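Local coordinates for GMP reductase (Trypanosoma brucei brucei, PDB 6JIG), which probably catalyses the irreversible NADPH-dependent reductive deamination of GMP to IMP and is regulated allosterically through its cystathionine-beta-synthase (CBS) domain, at residues Ser52-Asp55 with Thr56-Glu59; Met62-Ala65 with Met66-Gly70; Ala86-Arg89 with Glu90-Ala94; Ala378-Asp381 with Glu382-Gly385. The protein carries 1 engineered substitution. One frame throughout, in Å; residues are numbered along the deposited sequence.

Contact 1. Residues Ser52-Asp55 with Thr56-Glu59; sequences SNMD and TVCE. With 5GP (guanosine-5'-monophosphate), chain B.
The carbonyl oxygen of Met54 takes two backbone N-H groups as the chain folds over. Val57 N binds Met54 O at 3.0 Å from well above the carbonyl plane, closing a turn close to type I. Cys58 N reaches the same oxygen at 3.1 Å almost in line with its C=O bond. A water bridges the two side chains over this turn: it donates to Asp55 OD1 and accepts from Thr56 OG1, a hydroxyl turned to face it by its place between its own backbone N and carbonyl carbon (chi1 56°). Asp55 OD2 is engaged in a salt bridge with Arg399, so both carboxylate oxygens are held. On the ligand side, Ser52 OG, swung opposite its own backbone N, donates to the ribose O3' of the GMP at 2.8 Å, and Met54 SD lies 3.9 Å from its C5' atom. Packing is close beneath: Cys58 CB sits 3.1 Å from Ser52 O, while Val57 CG2 meets Met54 CB at 4.0 Å. The stretch forms the loop that follows barrel strand 49-51 and leads into helix 60-68, with Glu59 as its N-cap residue; strand 393-399 backs Met54 and Thr56, and strand 370-373 borders Ser52.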
loop_
_atom_site.group_PDB
_atom_site.type_symbol
_atom_site.label_atom_id
_atom_site.label_comp_id
_atom_site.label_asym_id
_atom_site.label_seq_id
_atom_site.Cartn_x
_atom_site.Cartn_y
_atom_site.Cartn_z
ATOM N N SER A 52 -30.255 11.397 14.657
ATOM C CA SER A 52 -30.632 11.962 13.371
ATOM C C SER A 52 -31.797 11.214 12.734
ATOM O O SER A 52 -31.842 9.979 12.756
ATOM C CB SER A 52 -29.444 11.930 12.410
ATOM O OG SER A 52 -29.798 12.490 11.159
ATOM N N ASN A 53 -32.704 11.972 12.115
ATOM C CA ASN A 53 -33.777 11.425 11.271
ATOM C C ASN A 53 -33.191 10.979 9.927
ATOM O O ASN A 53 -33.418 11.576 8.876
ATOM C CB ASN A 53 -34.886 12.448 11.075
ATOM C CG ASN A 53 -34.364 13.826 10.668
ATOM O OD1 ASN A 53 -33.450 14.371 11.298
ATOM N ND2 ASN A 53 -34.943 14.390 9.610
ATOM N N MET A 54 -32.416 9.903 9.991
ATOM C CA MET A 54 -31.876 9.208 8.834
ATOM C C MET A 54 -32.360 7.770 8.866
ATOM O O MET A 54 -32.500 7.185 9.944
ATOM C CB MET A 54 -30.345 9.245 8.840
ATOM C CG MET A 54 -29.801 10.640 8.633
ATOM S SD MET A 54 -28.020 10.676 8.909
ATOM C CE MET A 54 -27.509 9.499 7.647
ATOM N N ASP A 55 -32.608 7.194 7.687
ATOM C CA ASP A 55 -33.145 5.843 7.688
ATOM C C ASP A 55 -32.095 4.790 7.993
ATOM O O ASP A 55 -32.443 3.608 8.044
ATOM C CB ASP A 55 -33.880 5.540 6.374
ATOM C CG ASP A 55 -32.971 5.495 5.139
ATOM O OD1 ASP A 55 -31.750 5.740 5.241
ATOM O OD2 ASP A 55 -33.517 5.192 4.049
ATOM N N THR A 56 -30.842 5.181 8.244
ATOM C CA THR A 56 -29.836 4.274 8.777
ATOM C C THR A 56 -29.479 4.591 10.228
ATOM O O THR A 56 -28.545 3.994 10.772
ATOM C CB THR A 56 -28.571 4.303 7.911
ATOM O OG1 THR A 56 -28.092 5.648 7.812
ATOM C CG2 THR A 56 -28.865 3.785 6.512
ATOM N N VAL A 57 -30.197 5.507 10.871
ATOM C CA VAL A 57 -29.863 5.884 12.243
ATOM C C VAL A 57 -31.047 5.681 13.183
ATOM O O VAL A 57 -30.930 4.970 14.188
ATOM C CB VAL A 57 -29.347 7.338 12.309
ATOM C CG1 VAL A 57 -29.141 7.743 13.748
ATOM C CG2 VAL A 57 -28.027 7.488 11.530
ATOM N N CYS A 58 -32.199 6.280 12.881
ATOM C CA CYS A 58 -33.274 6.361 13.877
ATOM C C CYS A 58 -34.590 5.758 13.380
ATOM O O CYS A 58 -35.361 6.415 12.674
ATOM C CB CYS A 58 -33.491 7.804 14.321
ATOM S SG CYS A 58 -34.653 7.906 15.760
ATOM N N GLU A 59 -34.870 4.523 13.799
ATOM C CA GLU A 59 -36.252 4.046 13.790
ATOM C C GLU A 59 -36.636 3.745 15.238
ATOM O O GLU A 59 -36.072 4.357 16.153
ATOM C CB GLU A 59 -36.411 2.862 12.829
ATOM C CG GLU A 59 -36.202 3.354 11.367
ATOM C CD GLU A 59 -36.490 2.327 10.278
ATOM O OE1 GLU A 59 -36.632 2.753 9.113
ATOM O OE2 GLU A 59 -36.552 1.115 10.563
HETATM P P 5GP B . -23.431 13.290 10.606
HETATM O O1P 5GP B . -22.161 14.013 10.188
HETATM O O2P 5GP B . -23.573 11.912 9.991
HETATM O O3P 5GP B . -23.714 13.339 12.087
HETATM O "O5'" 5GP B . -24.557 14.231 9.978
HETATM C "C5'" 5GP B . -25.916 13.837 9.866
HETATM C "C4'" 5GP B . -26.743 14.941 9.240
HETATM O "O4'" 5GP B . -26.435 15.037 7.830
HETATM C "C3'" 5GP B . -28.254 14.743 9.251
HETATM O "O3'" 5GP B . -28.850 15.029 10.511
HETATM C "C2'" 5GP B . -28.726 15.651 8.102
HETATM O "O2'" 5GP B . -28.862 17.006 8.512
HETATM C "C1'" 5GP B . -27.536 15.600 7.141
HETATM N N9 5GP B . -27.801 14.773 5.959
HETATM C C8 5GP B . -28.214 13.496 5.929
HETATM N N7 5GP B . -28.304 13.118 4.627
HETATM C C5 5GP B . -27.918 14.171 3.866
HETATM C C6 5GP B . -27.793 14.381 2.499
HETATM O O6 5GP B . -28.059 13.452 1.709
HETATM N N1 5GP B . -27.385 15.579 2.050
HETATM C C2 5GP B . -27.093 16.580 2.893
HETATM N N2 5GP B . -26.680 17.774 2.412
HETATM N N3 5GP B . -27.191 16.406 4.233
HETATM C C4 5GP B . -27.602 15.211 4.718
HETATM O O HOH W 1 -29.895 7.147 6.021
#

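Contact 2. Residues Met62-Ala65 with Met66-Gly70; sequences MAVA and MAREG
Met62 and Met66 lie side by side one helical turn apart, and their thioether chains make the dense part of the contact. Both chains are bent at chi2 and chi3, which folds Met62 SD back to 3.8 Å from Met66 CG; the same CG also presses on Met62 O at 3.3 Å. This face is buried between barrel strand 49-51 and helix 440-457, as expected for the helix of a beta-alpha-beta crossover, here the unit 49-51, 60-68, 72-75 of the TIM barrel.

The other side is more open to solvent and partly polar. Val64 CG1, opposite its backbone N (chi1 163°), stands 3.5 Å above the centre of the Arg68 guanidinium plane, and the extended Arg68 chain runs alongside it. Arg68 NE is bound by Gln95 OE1, and the side chain approaches Lys214 and Arg123 of the CBS nucleotide site.

Four i to i+4 bonds run through the turns, from Met66 N to Met62 O (2.9 Å) as far as Glu69 N to Ala65 O (3.1 Å), before Gly70 ends the helix in a Schellman motif. Glu69 OE2 forms a salt bridge with Arg445 of helix 440-457. The chemistry is therefore divided: sulfur and methyl groups bind the helix to the barrel, whereas a methyl-backed guanidinium and a paired carboxylate anchor its C-terminal turn to neighbouring segments.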
loop_
_atom_site.group_PDB
_atom_site.type_symbol
_atom_site.label_atom_id
_atom_site.label_comp_id
_atom_site.label_asym_id
_atom_site.label_seq_id
_atom_site.Cartn_x
_atom_site.Cartn_y
_atom_site.Cartn_z
ATOM N N MET A 62 -33.873 2.834 18.025
ATOM C CA MET A 62 -32.978 3.942 18.364
ATOM C C MET A 62 -33.710 5.016 19.163
ATOM O O MET A 62 -33.173 5.542 20.144
ATOM C CB MET A 62 -32.379 4.547 17.087
ATOM C CG MET A 62 -31.561 5.823 17.327
ATOM S SD MET A 62 -30.058 5.449 18.296
ATOM C CE MET A 62 -29.127 4.470 17.109
ATOM N N ALA A 63 -34.934 5.364 18.747
ATOM C CA ALA A 63 -35.711 6.370 19.464
ATOM C C ALA A 63 -35.947 5.955 20.912
ATOM O O ALA A 63 -35.868 6.782 21.827
ATOM C CB ALA A 63 -37.047 6.618 18.750
ATOM N N VAL A 64 -36.218 4.668 21.142
ATOM C CA VAL A 64 -36.426 4.183 22.508
ATOM C C VAL A 64 -35.142 4.303 23.315
ATOM O O VAL A 64 -35.148 4.745 24.475
ATOM C CB VAL A 64 -36.935 2.732 22.478
ATOM C CG1 VAL A 64 -36.759 2.075 23.856
ATOM C CG2 VAL A 64 -38.389 2.690 22.027
ATOM N N ALA A 65 -34.017 3.919 22.715
ATOM C CA ALA A 65 -32.750 3.956 23.433
ATOM C C ALA A 65 -32.358 5.388 23.775
ATOM O O ALA A 65 -31.892 5.662 24.886
ATOM C CB ALA A 65 -31.667 3.268 22.603
ATOM N N MET A 66 -32.544 6.315 22.837
ATOM C CA MET A 66 -32.132 7.698 23.076
ATOM C C MET A 66 -32.954 8.330 24.195
ATOM O O MET A 66 -32.411 9.024 25.061
ATOM C CB MET A 66 -32.271 8.520 21.795
ATOM C CG MET A 66 -31.284 8.156 20.693
ATOM S SD MET A 66 -29.564 8.359 21.253
ATOM C CE MET A 66 -29.615 9.965 22.055
ATOM N N ALA A 67 -34.271 8.137 24.165
ATOM C CA ALA A 67 -35.110 8.664 25.239
ATOM C C ALA A 67 -34.734 8.058 26.586
ATOM O O ALA A 67 -34.748 8.749 27.617
ATOM C CB ALA A 67 -36.584 8.405 24.914
ATOM N N ARG A 68 -34.399 6.764 26.607
ATOM C CA ARG A 68 -34.011 6.133 27.865
ATOM C C ARG A 68 -32.730 6.729 28.425
ATOM O O ARG A 68 -32.562 6.782 29.645
ATOM C CB ARG A 68 -33.857 4.623 27.687
ATOM C CG ARG A 68 -35.198 3.932 27.566
ATOM C CD ARG A 68 -35.099 2.418 27.570
ATOM N NE ARG A 68 -36.447 1.854 27.580
ATOM C CZ ARG A 68 -36.782 0.656 27.106
ATOM N NH1 ARG A 68 -35.865 -0.140 26.570
ATOM N NH2 ARG A 68 -38.044 0.253 27.177
ATOM N N GLU A 69 -31.817 7.178 27.558
ATOM C CA GLU A 69 -30.618 7.854 28.021
ATOM C C GLU A 69 -30.849 9.321 28.362
ATOM O O GLU A 69 -29.919 9.983 28.830
ATOM C CB GLU A 69 -29.497 7.756 26.968
ATOM C CG GLU A 69 -29.126 6.327 26.576
ATOM C CD GLU A 69 -28.501 5.548 27.718
ATOM O OE1 GLU A 69 -27.881 6.171 28.612
ATOM O OE2 GLU A 69 -28.626 4.307 27.726
ATOM N N GLY A 70 -32.039 9.857 28.141
ATOM C CA GLY A 70 -32.290 11.241 28.474
ATOM C C GLY A 70 -32.212 12.199 27.308
ATOM O O GLY A 70 -32.378 13.409 27.515
#

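Contact 3. Residues Ala86-Arg89 with Glu90-Ala94; sequences AMLR and EVKRA. With 5GP (guanosine-5'-monophosphate), chain C.
Apolar contact between the turns is slight: Leu88 and Lys92 run alongside each other, pointing the same way, with Leu88 CD2 at 4.0 Å from Lys92 CG. Leu88 also packs on helix 239-251. Beyond CG the Lys92 chain leaves Leu88, and its NZ is gripped by Asp254, Asp224 and Leu229 O.

Backbone bonds supply the regular part. Glu90 N to Ala86 O, Val91 N to Met87 O and Lys92 N to Leu88 O are each 3.0 Å long, while the bond from Arg93 N to Arg89 O is weak, with an N-H...O angle of 130°. Carbons of the next turn lean on the same oxygens, as Glu90 CG does at 3.3 Å from Ala86 O. Helix 81-93 is the helix after the second barrel strand, 72-75, and the CBS module is inserted between it and the third strand, 232-235, so that the helix end delivers the chain to the regulatory nucleotide site.

Ligand bonds gather there. Arg93 CG lies opposite the backbone N (chi1 -152°) and the chain bends at chi2, which sets the guanidinium against the N7 and O6 edge of guanine. Arg93 NE donates to N7 of the GMP at 3.1 Å, with N7 in the guanidinium plane, and Arg93 NH2 donates to O6, also at 3.1 Å. The same NH2 binds Ser101 O, which helps to fix the rotation of the group. Ala94 O lies near the ribose O3' and accepts from Arg123 NE.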
loop_
_atom_site.group_PDB
_atom_site.type_symbol
_atom_site.label_atom_id
_atom_site.label_comp_id
_atom_site.label_asym_id
_atom_site.label_seq_id
_atom_site.Cartn_x
_atom_site.Cartn_y
_atom_site.Cartn_z
ATOM N N ALA A 86 -46.597 3.886 12.792
ATOM C CA ALA A 86 -46.424 2.606 13.470
ATOM C C ALA A 86 -45.145 2.585 14.306
ATOM O O ALA A 86 -45.127 2.071 15.435
ATOM C CB ALA A 86 -46.411 1.478 12.439
ATOM N N MET A 87 -44.047 3.118 13.761
ATOM C CA MET A 87 -42.831 3.214 14.563
ATOM C C MET A 87 -43.073 4.062 15.799
ATOM O O MET A 87 -42.614 3.726 16.896
ATOM C CB MET A 87 -41.691 3.815 13.738
ATOM C CG MET A 87 -41.243 2.958 12.597
ATOM S SD MET A 87 -39.701 3.627 11.946
ATOM C CE MET A 87 -40.235 5.254 11.473
ATOM N N LEU A 88 -43.791 5.171 15.631
ATOM C CA LEU A 88 -44.068 6.065 16.747
ATOM C C LEU A 88 -44.872 5.356 17.831
ATOM O O LEU A 88 -44.534 5.427 19.019
ATOM C CB LEU A 88 -44.799 7.305 16.232
ATOM C CG LEU A 88 -44.565 8.545 17.095
ATOM C CD1 LEU A 88 -44.573 9.775 16.237
ATOM C CD2 LEU A 88 -45.642 8.640 18.184
ATOM N N ARG A 89 -45.932 4.645 17.437
ATOM C CA ARG A 89 -46.737 3.922 18.419
ATOM C C ARG A 89 -45.928 2.851 19.128
ATOM O O ARG A 89 -46.168 2.574 20.309
ATOM C CB ARG A 89 -47.952 3.297 17.738
ATOM C CG ARG A 89 -49.047 4.290 17.400
ATOM C CD ARG A 89 -50.285 3.553 16.882
ATOM N NE ARG A 89 -50.056 3.046 15.533
ATOM C CZ ARG A 89 -50.446 3.683 14.437
ATOM N NH1 ARG A 89 -51.100 4.839 14.542
ATOM N NH2 ARG A 89 -50.193 3.163 13.245
ATOM N N GLU A 90 -44.975 2.224 18.438
ATOM C CA GLU A 90 -44.128 1.249 19.123
ATOM C C GLU A 90 -43.244 1.921 20.158
ATOM O O GLU A 90 -43.023 1.368 21.246
ATOM C CB GLU A 90 -43.275 0.471 18.122
ATOM C CG GLU A 90 -44.098 -0.498 17.275
ATOM C CD GLU A 90 -43.233 -1.416 16.430
ATOM O OE1 GLU A 90 -42.177 -1.864 16.929
ATOM O OE2 GLU A 90 -43.613 -1.680 15.268
ATOM N N VAL A 91 -42.709 3.100 19.833
ATOM C CA VAL A 91 -41.912 3.831 20.816
ATOM C C VAL A 91 -42.759 4.145 22.046
ATOM O O VAL A 91 -42.316 3.986 23.187
ATOM C CB VAL A 91 -41.330 5.113 20.199
ATOM C CG1 VAL A 91 -40.596 5.922 21.277
ATOM C CG2 VAL A 91 -40.367 4.772 19.043
ATOM N N LYS A 92 -43.985 4.620 21.824
ATOM C CA LYS A 92 -44.862 4.979 22.936
ATOM C C LYS A 92 -45.245 3.765 23.763
ATOM O O LYS A 92 -45.530 3.889 24.960
ATOM C CB LYS A 92 -46.110 5.672 22.394
ATOM C CG LYS A 92 -45.835 7.084 21.903
ATOM C CD LYS A 92 -45.070 7.874 22.976
ATOM C CE LYS A 92 -45.036 9.380 22.678
ATOM N NZ LYS A 92 -44.321 10.073 23.816
ATOM N N ARG A 93 -45.225 2.586 23.152
ATOM C CA ARG A 93 -45.608 1.349 23.815
ATOM C C ARG A 93 -44.471 0.740 24.630
ATOM O O ARG A 93 -44.718 -0.183 25.420
ATOM C CB ARG A 93 -46.126 0.371 22.743
ATOM C CG ARG A 93 -47.138 -0.641 23.213
ATOM C CD ARG A 93 -48.533 -0.072 23.397
ATOM N NE ARG A 93 -49.352 -1.024 24.141
ATOM C CZ ARG A 93 -50.674 -1.128 24.058
ATOM N NH1 ARG A 93 -51.380 -0.340 23.252
ATOM N NH2 ARG A 93 -51.290 -2.038 24.786
ATOM N N ALA A 94 -43.247 1.271 24.509
ATOM C CA ALA A 94 -42.104 0.667 25.183
ATOM C C ALA A 94 -42.278 0.654 26.700
ATOM O O ALA A 94 -41.883 -0.308 27.369
ATOM C CB ALA A 94 -40.824 1.408 24.810
HETATM P P 5GP C . -42.908 -7.173 31.274
HETATM O O1P 5GP C . -42.538 -7.185 32.739
HETATM O O2P 5GP C . -44.396 -7.217 30.998
HETATM O O3P 5GP C . -41.982 -7.915 30.329
HETATM O "O5'" 5GP C . -42.680 -5.669 30.837
HETATM C "C5'" 5GP C . -43.802 -4.933 30.410
HETATM C "C4'" 5GP C . -43.402 -3.725 29.625
HETATM O "O4'" 5GP C . -44.196 -3.719 28.400
HETATM C "C3'" 5GP C . -43.728 -2.430 30.363
HETATM O "O3'" 5GP C . -42.760 -1.421 30.075
HETATM C "C2'" 5GP C . -45.096 -2.067 29.793
HETATM O "O2'" 5GP C . -45.462 -0.710 29.898
HETATM C "C1'" 5GP C . -44.959 -2.533 28.343
HETATM N N9 5GP C . -46.255 -2.810 27.730
HETATM C C8 5GP C . -46.793 -2.081 26.739
HETATM N N7 5GP C . -48.016 -2.555 26.448
HETATM C C5 5GP C . -48.269 -3.584 27.295
HETATM C C6 5GP C . -49.358 -4.429 27.453
HETATM O O6 5GP C . -50.360 -4.297 26.720
HETATM N N1 5GP C . -49.322 -5.380 28.394
HETATM C C2 5GP C . -48.248 -5.536 29.183
HETATM N N2 5GP C . -48.271 -6.518 30.122
HETATM N N3 5GP C . -47.153 -4.725 29.051
HETATM C C4 5GP C . -47.153 -3.742 28.111
#

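Contact 4. Residues Ala378-Asp381 with Glu382-Gly385; sequences AGTD and EAPG
Thr380 O accepts the N-H of Ala383 at 3.1 Å and so closes a beta turn close to type I, with Asp381 and Glu382 at its corners. The donor stands well above the carbonyl plane, and the N-H...O angle is 135°. Ala383 CB tucks into the inside of the bend, 3.8 Å from Thr380 OG1 and the same distance from Gly379 N, a buried amide with no hydrogen-bond partner in the model. Thr380 OG1 itself bonds to Leu377 O.

The side chain of Glu382 can be followed outward from the corner. Its CB lies 3.7 Å from Asp381 C, the carbonyl carbon just before it. CG extends opposite the carbonyl carbon of Glu382 (chi1 -68°) and comes near Ala65 of helix 60-68. Rotation about the CB-CG bond (chi2 85°) folds CD back to 4.1 Å from Asp381 CB, bringing the carboxylate over the turn. One oxygen, OE1, consequently reaches Asp381 CB at 3.5 Å and approaches Thr380 CB at 4.2 Å. That oxygen accepts the N-H of Val440, the first residue of helix 440-457. The Asp381 carboxylate leads away from the turn, with its OD2 5.1 Å from Glu382 OE1.

The loop, which follows the eighth barrel strand, 370-373, is thus pinned to a helix start and to a lysine: Lys396 NZ donates to both Thr380 O and Ala383 O. The N-terminal end of helix 440-457 probably favours the negative charge of Glu382 and offsets its proximity to Asp381, while the lysine charge would polarise the turn carbonyls.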
loop_
_atom_site.group_PDB
_atom_site.type_symbol
_atom_site.label_atom_id
_atom_site.label_comp_id
_atom_site.label_asym_id
_atom_site.label_seq_id
_atom_site.Cartn_x
_atom_site.Cartn_y
_atom_site.Cartn_z
ATOM N N ALA A 378 -24.694 5.626 13.849
ATOM C CA ALA A 378 -24.916 4.584 12.859
ATOM C C ALA A 378 -24.070 3.366 13.209
ATOM O O ALA A 378 -23.031 3.473 13.865
ATOM C CB ALA A 378 -24.578 5.098 11.458
ATOM N N GLY A 379 -24.542 2.193 12.797
ATOM C CA GLY A 379 -23.840 0.967 13.099
ATOM C C GLY A 379 -23.955 0.495 14.528
ATOM O O GLY A 379 -23.336 -0.519 14.881
ATOM N N THR A 380 -24.701 1.198 15.374
ATOM C CA THR A 380 -24.970 0.641 16.683
ATOM C C THR A 380 -26.047 -0.432 16.558
ATOM O O THR A 380 -26.728 -0.548 15.531
ATOM C CB THR A 380 -25.393 1.733 17.662
ATOM O OG1 THR A 380 -26.528 2.428 17.138
ATOM C CG2 THR A 380 -24.245 2.739 17.864
ATOM N N ASP A 381 -26.176 -1.239 17.615
ATOM C CA ASP A 381 -27.205 -2.272 17.658
ATOM C C ASP A 381 -28.571 -1.704 17.297
ATOM O O ASP A 381 -29.315 -2.294 16.503
ATOM C CB ASP A 381 -27.266 -2.900 19.051
ATOM C CG ASP A 381 -26.078 -3.790 19.360
ATOM O OD1 ASP A 381 -25.150 -3.901 18.532
ATOM O OD2 ASP A 381 -26.070 -4.382 20.456
ATOM N N GLU A 382 -28.915 -0.549 17.871
ATOM C CA GLU A 382 -30.254 0.007 17.730
ATOM C C GLU A 382 -30.474 0.720 16.403
ATOM O O GLU A 382 -31.628 0.981 16.046
ATOM C CB GLU A 382 -30.543 0.968 18.889
ATOM C CG GLU A 382 -30.671 0.277 20.245
ATOM C CD GLU A 382 -29.336 0.057 20.937
ATOM O OE1 GLU A 382 -28.274 0.262 20.298
ATOM O OE2 GLU A 382 -29.344 -0.326 22.127
ATOM N N ALA A 383 -29.415 1.055 15.672
ATOM C CA ALA A 383 -29.595 1.642 14.359
ATOM C C ALA A 383 -30.249 0.621 13.427
ATOM O O ALA A 383 -30.052 -0.587 13.584
ATOM C CB ALA A 383 -28.259 2.097 13.778
ATOM N N PRO A 384 -31.050 1.078 12.470
ATOM C CA PRO A 384 -31.696 0.144 11.541
ATOM C C PRO A 384 -30.670 -0.537 10.649
ATOM O O PRO A 384 -29.519 -0.110 10.527
ATOM C CB PRO A 384 -32.629 1.035 10.716
ATOM C CG PRO A 384 -32.721 2.322 11.455
ATOM C CD PRO A 384 -31.450 2.470 12.224
ATOM N N GLY A 385 -31.111 -1.615 10.010
ATOM C CA GLY A 385 -30.347 -2.253 8.960
ATOM C C GLY A 385 -29.689 -3.548 9.408
ATOM O O GLY A 385 -29.637 -3.891 10.591
#

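How the contacts relate
Contacts 1 and 4 are buried loop turns on the substrate side of the barrel, and of the two only contact 1 touches the GMP there; contacts 2 and 3 are helical turns, partly buried, that reach toward the second nucleotide in the CBS region. Contact 1 runs directly into the helix of contact 2, where Val57 O meets Met62 CB at 3.3 Å. Contact 4 rests on both: Pro384 CD packs on Val57 O, and Met62 CE touches Thr380 OG1 at 3.3 Å. Helices 60-68 and 81-93 pack through Ala63, Val64 and Val91, whereas contacts 3 and 4 do not touch. Contact 1 grips a ribose hydroxyl and contact 3 a guanine edge; contacts 2 and 4 join neighbouring parts of the barrel.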